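Local atomic coordinates of conserved domain protein (Porphyromonas gingivalis, PDB entry 3PNN), a protein that is probably a glycosyltransferase that forms glycosidic linkages in the cytoplasm, built on a Rossmann-like alpha/beta/alpha fold. Residues I35-F48 / A123-A136. Sequence-based numbering, arbitrary orientation.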
loop_
_atom_site.group_PDB
_atom_site.type_symbol
_atom_site.label_atom_id
_atom_site.label_comp_id
_atom_site.label_asym_id
_atom_site.label_seq_id
_atom_site.Cartn_x
_atom_site.Cartn_y
_atom_site.Cartn_z
ATOM N N ILE A 35 3.839 -10.889 -8.255
ATOM C CA ILE A 35 3.756 -10.547 -6.836
ATOM C C ILE A 35 2.309 -10.278 -6.427
ATOM O O ILE A 35 1.861 -10.730 -5.369
ATOM C CB ILE A 35 4.643 -9.348 -6.497
ATOM C CG1 ILE A 35 6.107 -9.799 -6.494
ATOM C CG2 ILE A 35 4.263 -8.773 -5.125
ATOM C CD1 ILE A 35 7.083 -8.681 -6.353
HETATM N N MSE A 36 1.575 -9.556 -7.272
HETATM C CA MSE A 36 0.165 -9.289 -7.003
HETATM C C MSE A 36 -0.617 -10.581 -6.781
HETATM O O MSE A 36 -1.482 -10.656 -5.899
HETATM C CB MSE A 36 -0.471 -8.474 -8.139
HETATM C CG MSE A 36 -1.978 -8.322 -7.968
HETATM SE SE MSE A 36 -2.796 -7.613 -9.583
HETATM C CE MSE A 36 -1.862 -5.920 -9.571
ATOM N N ASP A 37 -0.314 -11.595 -7.585
ATOM C CA ASP A 37 -0.944 -12.910 -7.449
ATOM C C ASP A 37 -0.744 -13.516 -6.059
ATOM O O ASP A 37 -1.679 -14.090 -5.495
ATOM C CB ASP A 37 -0.397 -13.901 -8.489
ATOM C CG ASP A 37 -0.855 -13.588 -9.919
ATOM O OD1 ASP A 37 -1.874 -12.878 -10.103
ATOM O OD2 ASP A 37 -0.177 -14.060 -10.854
ATOM N N TYR A 38 0.476 -13.437 -5.527
ATOM C CA TYR A 38 0.715 -13.922 -4.151
ATOM C C TYR A 38 -0.151 -13.162 -3.140
ATOM O O TYR A 38 -0.713 -13.771 -2.231
ATOM C CB TYR A 38 2.207 -13.853 -3.782
ATOM C CG TYR A 38 2.970 -14.906 -4.543
ATOM C CD1 TYR A 38 3.129 -16.192 -4.018
ATOM C CD2 TYR A 38 3.468 -14.643 -5.820
ATOM C CE1 TYR A 38 3.789 -17.182 -4.735
ATOM C CE2 TYR A 38 4.142 -15.636 -6.546
ATOM C CZ TYR A 38 4.290 -16.895 -6.002
ATOM O OH TYR A 38 4.939 -17.888 -6.720
ATOM N N SER A 39 -0.295 -11.852 -3.322
ATOM C CA SER A 39 -1.142 -11.063 -2.406
ATOM C C SER A 39 -2.590 -11.514 -2.455
ATOM O O SER A 39 -3.228 -11.684 -1.414
ATOM C CB SER A 39 -1.073 -9.573 -2.735
ATOM O OG SER A 39 0.201 -9.058 -2.392
ATOM N N VAL A 40 -3.114 -11.691 -3.666
ATOM C CA VAL A 40 -4.503 -12.098 -3.821
ATOM C C VAL A 40 -4.718 -13.496 -3.256
ATOM O O VAL A 40 -5.690 -13.739 -2.547
ATOM C CB VAL A 40 -4.979 -12.005 -5.295
ATOM C CG1 VAL A 40 -6.392 -12.591 -5.444
ATOM C CG2 VAL A 40 -4.923 -10.545 -5.762
ATOM N N TYR A 41 -3.804 -14.412 -3.563
ATOM C CA TYR A 41 -3.880 -15.762 -3.007
ATOM C C TYR A 41 -3.945 -15.721 -1.472
ATOM O O TYR A 41 -4.781 -16.392 -0.847
ATOM C CB TYR A 41 -2.672 -16.585 -3.483
ATOM C CG TYR A 41 -2.761 -18.064 -3.177
ATOM C CD1 TYR A 41 -3.386 -18.946 -4.066
ATOM C CD2 TYR A 41 -2.216 -18.581 -2.015
ATOM C CE1 TYR A 41 -3.463 -20.297 -3.795
ATOM C CE2 TYR A 41 -2.298 -19.937 -1.730
ATOM C CZ TYR A 41 -2.924 -20.786 -2.623
ATOM O OH TYR A 41 -2.998 -22.131 -2.344
ATOM N N ASP A 42 -3.051 -14.957 -0.855
ATOM C CA ASP A 42 -3.031 -14.908 0.611
ATOM C C ASP A 42 -4.249 -14.168 1.165
ATOM O O ASP A 42 -4.761 -14.523 2.226
ATOM C CB ASP A 42 -1.726 -14.289 1.133
ATOM C CG ASP A 42 -0.560 -15.280 1.093
ATOM O OD1 ASP A 42 -0.816 -16.502 1.152
ATOM O OD2 ASP A 42 0.601 -14.836 1.022
ATOM N N ALA A 43 -4.734 -13.156 0.449
ATOM C CA ALA A 43 -5.901 -12.423 0.948
ATOM C C ALA A 43 -7.098 -13.363 0.974
ATOM O O ALA A 43 -7.884 -13.375 1.927
ATOM C CB ALA A 43 -6.190 -11.174 0.080
ATOM N N ILE A 44 -7.231 -14.174 -0.078
ATOM C CA ILE A 44 -8.310 -15.149 -0.116
ATOM C C ILE A 44 -8.173 -16.115 1.054
ATOM O O ILE A 44 -9.142 -16.357 1.776
ATOM C CB ILE A 44 -8.347 -15.926 -1.452
ATOM C CG1 ILE A 44 -8.772 -14.984 -2.593
ATOM C CG2 ILE A 44 -9.278 -17.137 -1.344
ATOM C CD1 ILE A 44 -8.653 -15.602 -3.996
ATOM N N ARG A 45 -6.973 -16.661 1.243
ATOM C CA ARG A 45 -6.743 -17.610 2.335
ATOM C C ARG A 45 -7.053 -16.982 3.693
ATOM O O ARG A 45 -7.519 -17.667 4.615
ATOM C CB ARG A 45 -5.289 -18.113 2.351
ATOM C CG ARG A 45 -4.925 -19.099 1.267
ATOM C CD ARG A 45 -3.709 -19.951 1.666
ATOM N NE ARG A 45 -2.426 -19.245 1.586
ATOM C CZ ARG A 45 -1.247 -19.867 1.479
ATOM N NH1 ARG A 45 -1.205 -21.197 1.433
ATOM N NH2 ARG A 45 -0.114 -19.173 1.404
ATOM N N ALA A 46 -6.783 -15.685 3.816
ATOM C CA ALA A 46 -6.971 -14.975 5.088
ATOM C C ALA A 46 -8.424 -14.585 5.359
ATOM O O ALA A 46 -8.760 -14.153 6.460
ATOM C CB ALA A 46 -6.079 -13.738 5.144
ATOM N N GLY A 47 -9.284 -14.732 4.360
ATOM C CA GLY A 47 -10.702 -14.495 4.568
ATOM C C GLY A 47 -11.225 -13.151 4.102
ATOM O O GLY A 47 -12.308 -12.723 4.531
ATOM N N PHE A 48 -10.481 -12.476 3.224
ATOM C CA PHE A 48 -11.002 -11.265 2.586
ATOM C C PHE A 48 -12.131 -11.651 1.639
ATOM O O PHE A 48 -12.086 -12.710 1.028
ATOM C CB PHE A 48 -9.896 -10.505 1.841
ATOM C CG PHE A 48 -9.000 -9.717 2.753
ATOM C CD1 PHE A 48 -9.242 -8.366 2.980
ATOM C CD2 PHE A 48 -7.927 -10.331 3.396
ATOM C CE1 PHE A 48 -8.433 -7.636 3.839
ATOM C CE2 PHE A 48 -7.104 -9.601 4.262
ATOM C CZ PHE A 48 -7.360 -8.255 4.475
ATOM N N ALA A 123 0.503 -2.833 -5.099
ATOM C CA ALA A 123 0.269 -3.868 -6.106
ATOM C C ALA A 123 1.494 -4.734 -6.409
ATOM O O ALA A 123 1.370 -5.788 -7.022
ATOM C CB ALA A 123 -0.251 -3.229 -7.406
ATOM N N ASP A 124 2.674 -4.298 -5.986
ATOM C CA ASP A 124 3.894 -4.984 -6.407
ATOM C C ASP A 124 4.853 -5.206 -5.234
ATOM O O ASP A 124 6.065 -5.299 -5.423
ATOM C CB ASP A 124 4.573 -4.178 -7.524
ATOM C CG ASP A 124 5.440 -5.036 -8.436
ATOM O OD1 ASP A 124 5.218 -6.270 -8.537
ATOM O OD2 ASP A 124 6.347 -4.458 -9.072
ATOM N N ASP A 125 4.308 -5.260 -4.024
ATOM C CA ASP A 125 5.090 -5.649 -2.843
ATOM C C ASP A 125 4.588 -6.979 -2.299
ATOM O O ASP A 125 3.383 -7.249 -2.317
ATOM C CB ASP A 125 5.006 -4.588 -1.735
ATOM C CG ASP A 125 5.820 -3.347 -2.057
ATOM O OD1 ASP A 125 7.050 -3.367 -1.874
ATOM O OD2 ASP A 125 5.233 -2.364 -2.525
ATOM N N PHE A 126 5.516 -7.798 -1.805
ATOM C CA PHE A 126 5.174 -9.067 -1.177
ATOM C C PHE A 126 5.107 -8.886 0.337
ATOM O O PHE A 126 6.117 -8.590 0.993
ATOM C CB PHE A 126 6.184 -10.163 -1.571
ATOM C CG PHE A 126 5.874 -11.521 -0.993
ATOM C CD1 PHE A 126 5.188 -12.482 -1.745
ATOM C CD2 PHE A 126 6.290 -11.856 0.292
ATOM C CE1 PHE A 126 4.914 -13.747 -1.221
ATOM C CE2 PHE A 126 6.018 -13.120 0.831
ATOM C CZ PHE A 126 5.328 -14.067 0.075
ATOM N N TYR A 127 3.911 -9.065 0.893
ATOM C CA TYR A 127 3.675 -8.781 2.310
ATOM C C TYR A 127 3.790 -10.018 3.217
ATOM O O TYR A 127 4.080 -9.898 4.407
ATOM C CB TYR A 127 2.309 -8.130 2.468
ATOM C CG TYR A 127 2.262 -6.742 1.876
ATOM C CD1 TYR A 127 2.733 -5.648 2.600
ATOM C CD2 TYR A 127 1.771 -6.523 0.586
ATOM C CE1 TYR A 127 2.709 -4.364 2.061
ATOM C CE2 TYR A 127 1.737 -5.235 0.045
ATOM C CZ TYR A 127 2.198 -4.160 0.799
ATOM O OH TYR A 127 2.173 -2.880 0.283
ATOM N N GLY A 128 3.550 -11.199 2.652
ATOM C CA GLY A 128 3.613 -12.444 3.404
ATOM C C GLY A 128 2.282 -12.830 4.035
ATOM O O GLY A 128 1.487 -11.977 4.422
ATOM N N ARG A 129 2.039 -14.128 4.149
ATOM C CA ARG A 129 0.730 -14.619 4.570
ATOM C C ARG A 129 0.263 -14.068 5.908
ATOM O O ARG A 129 -0.902 -13.687 6.046
ATOM C CB ARG A 129 0.729 -16.142 4.623
ATOM C CG ARG A 129 -0.624 -16.726 4.950
ATOM C CD ARG A 129 -0.573 -18.247 4.744
ATOM N NE ARG A 129 -1.849 -18.880 5.049
ATOM C CZ ARG A 129 -2.025 -20.199 5.106
ATOM N NH1 ARG A 129 -0.992 -21.008 4.895
ATOM N NH2 ARG A 129 -3.224 -20.702 5.390
ATOM N N ASN A 130 1.143 -14.038 6.906
ATOM C CA ASN A 130 0.720 -13.573 8.227
ATOM C C ASN A 130 0.331 -12.086 8.284
ATOM O O ASN A 130 -0.437 -11.675 9.168
ATOM C CB ASN A 130 1.762 -13.904 9.296
ATOM C CG ASN A 130 1.230 -13.700 10.688
ATOM O OD1 ASN A 130 0.373 -14.457 11.159
ATOM N ND2 ASN A 130 1.719 -12.672 11.351
ATOM N N GLY A 131 0.855 -11.287 7.349
ATOM C CA GLY A 131 0.437 -9.900 7.209
ATOM C C GLY A 131 -1.049 -9.832 6.912
ATOM O O GLY A 131 -1.800 -9.101 7.559
ATOM N N PHE A 132 -1.487 -10.596 5.914
ATOM C CA PHE A 132 -2.924 -10.691 5.632
ATOM C C PHE A 132 -3.732 -11.277 6.780
ATOM O O PHE A 132 -4.866 -10.850 7.025
ATOM C CB PHE A 132 -3.170 -11.474 4.337
ATOM C CG PHE A 132 -2.622 -10.784 3.134
ATOM C CD1 PHE A 132 -3.361 -9.798 2.497
ATOM C CD2 PHE A 132 -1.333 -11.059 2.687
ATOM C CE1 PHE A 132 -2.850 -9.129 1.400
ATOM C CE2 PHE A 132 -0.814 -10.400 1.590
ATOM C CZ PHE A 132 -1.572 -9.424 0.942
ATOM N N GLU A 133 -3.176 -12.259 7.488
ATOM C CA GLU A 133 -3.905 -12.866 8.609
ATOM C C GLU A 133 -4.161 -11.905 9.764
ATOM O O GLU A 133 -5.284 -11.824 10.267
ATOM C CB GLU A 133 -3.185 -14.125 9.132
ATOM C CG GLU A 133 -3.160 -15.254 8.086
ATOM C CD GLU A 133 -2.330 -16.453 8.538
ATOM O OE1 GLU A 133 -1.305 -16.267 9.235
ATOM O OE2 GLU A 133 -2.707 -17.583 8.183
ATOM N N VAL A 134 -3.137 -11.181 10.204
ATOM C CA VAL A 134 -3.358 -10.267 11.331
ATOM C C VAL A 134 -4.268 -9.115 10.905
ATOM O O VAL A 134 -5.091 -8.627 11.690
ATOM C CB VAL A 134 -2.037 -9.711 11.932
ATOM C CG1 VAL A 134 -1.195 -10.867 12.515
ATOM C CG2 VAL A 134 -1.251 -8.903 10.893
ATOM N N LEU A 135 -4.138 -8.697 9.651
ATOM C CA LEU A 135 -4.941 -7.570 9.158
ATOM C C LEU A 135 -6.419 -7.931 9.044
ATOM O O LEU A 135 -7.306 -7.175 9.487
ATOM C CB LEU A 135 -4.399 -7.094 7.808
ATOM C CG LEU A 135 -4.995 -5.834 7.169
ATOM C CD1 LEU A 135 -4.994 -4.684 8.156
ATOM C CD2 LEU A 135 -4.150 -5.518 5.939
ATOM N N ALA A 136 -6.693 -9.086 8.448
ATOM C CA ALA A 136 -8.071 -9.532 8.330
ATOM C C ALA A 136 -8.707 -9.679 9.716
ATOM O O ALA A 136 -9.851 -9.271 9.938
ATOM C CB ALA A 136 -8.142 -10.858 7.555
HETATM O O HOH W 1 2.674 -7.337 -9.003
HETATM O O HOH W 2 1.075 -6.806 -3.743
HETATM O O HOH W 3 1.844 -10.138 -0.641
HETATM O O HOH W 4 2.219 -12.681 0.360
#
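Phe132 plugs into helix 35-46 as a knob into a hole, the centre of a buried contact in the Rossmann-like domain between helices 35-46 and 129-136, whose axes cross at -41° and come within 8.6 Å. The ring sits among Ser39, Asp42, Ala43 and Ala46; Ser39 O lies over one face of it, 3.7 Å from Phe132 CZ. Small alanines suit the close approach: Ala46 CB reaches Phe132 CB at 3.8 Å, and Phe48 CE2 meets Ala136 CB at 3.7 Å.

On the outer side, the guanidinium groups of Arg45 and Arg129 stack with planes 8° apart. Nearby carboxylates probably ease the like charges: Arg45 grips Asp42 OD1 side-on through NE and NH2 (2.8 Å from NH2), while Glu133 OE2 lies 3.5 Å from Arg129 NE, well out of the guanidinium plane, a pairing of charges only. Arg129, extended from CG to NE with CG turned away from the backbone nitrogen (chi1 -176°), crosses Asp42 at about a right angle to reach the stack.

Towards the start of helix 35-46, water bridges the gap to loop 123-128. Ser39 OG, small and polar, holds two waters, one donating to Asp125 O and the other accepting from Tyr127 N.

Tyr298, from a neighbouring loop, hydrogen-bonds Asp42 OD2 through its hydroxyl, Met36 packs on helix 60-71, and strand 118-122 underlies Ser39, Phe48 and Leu135.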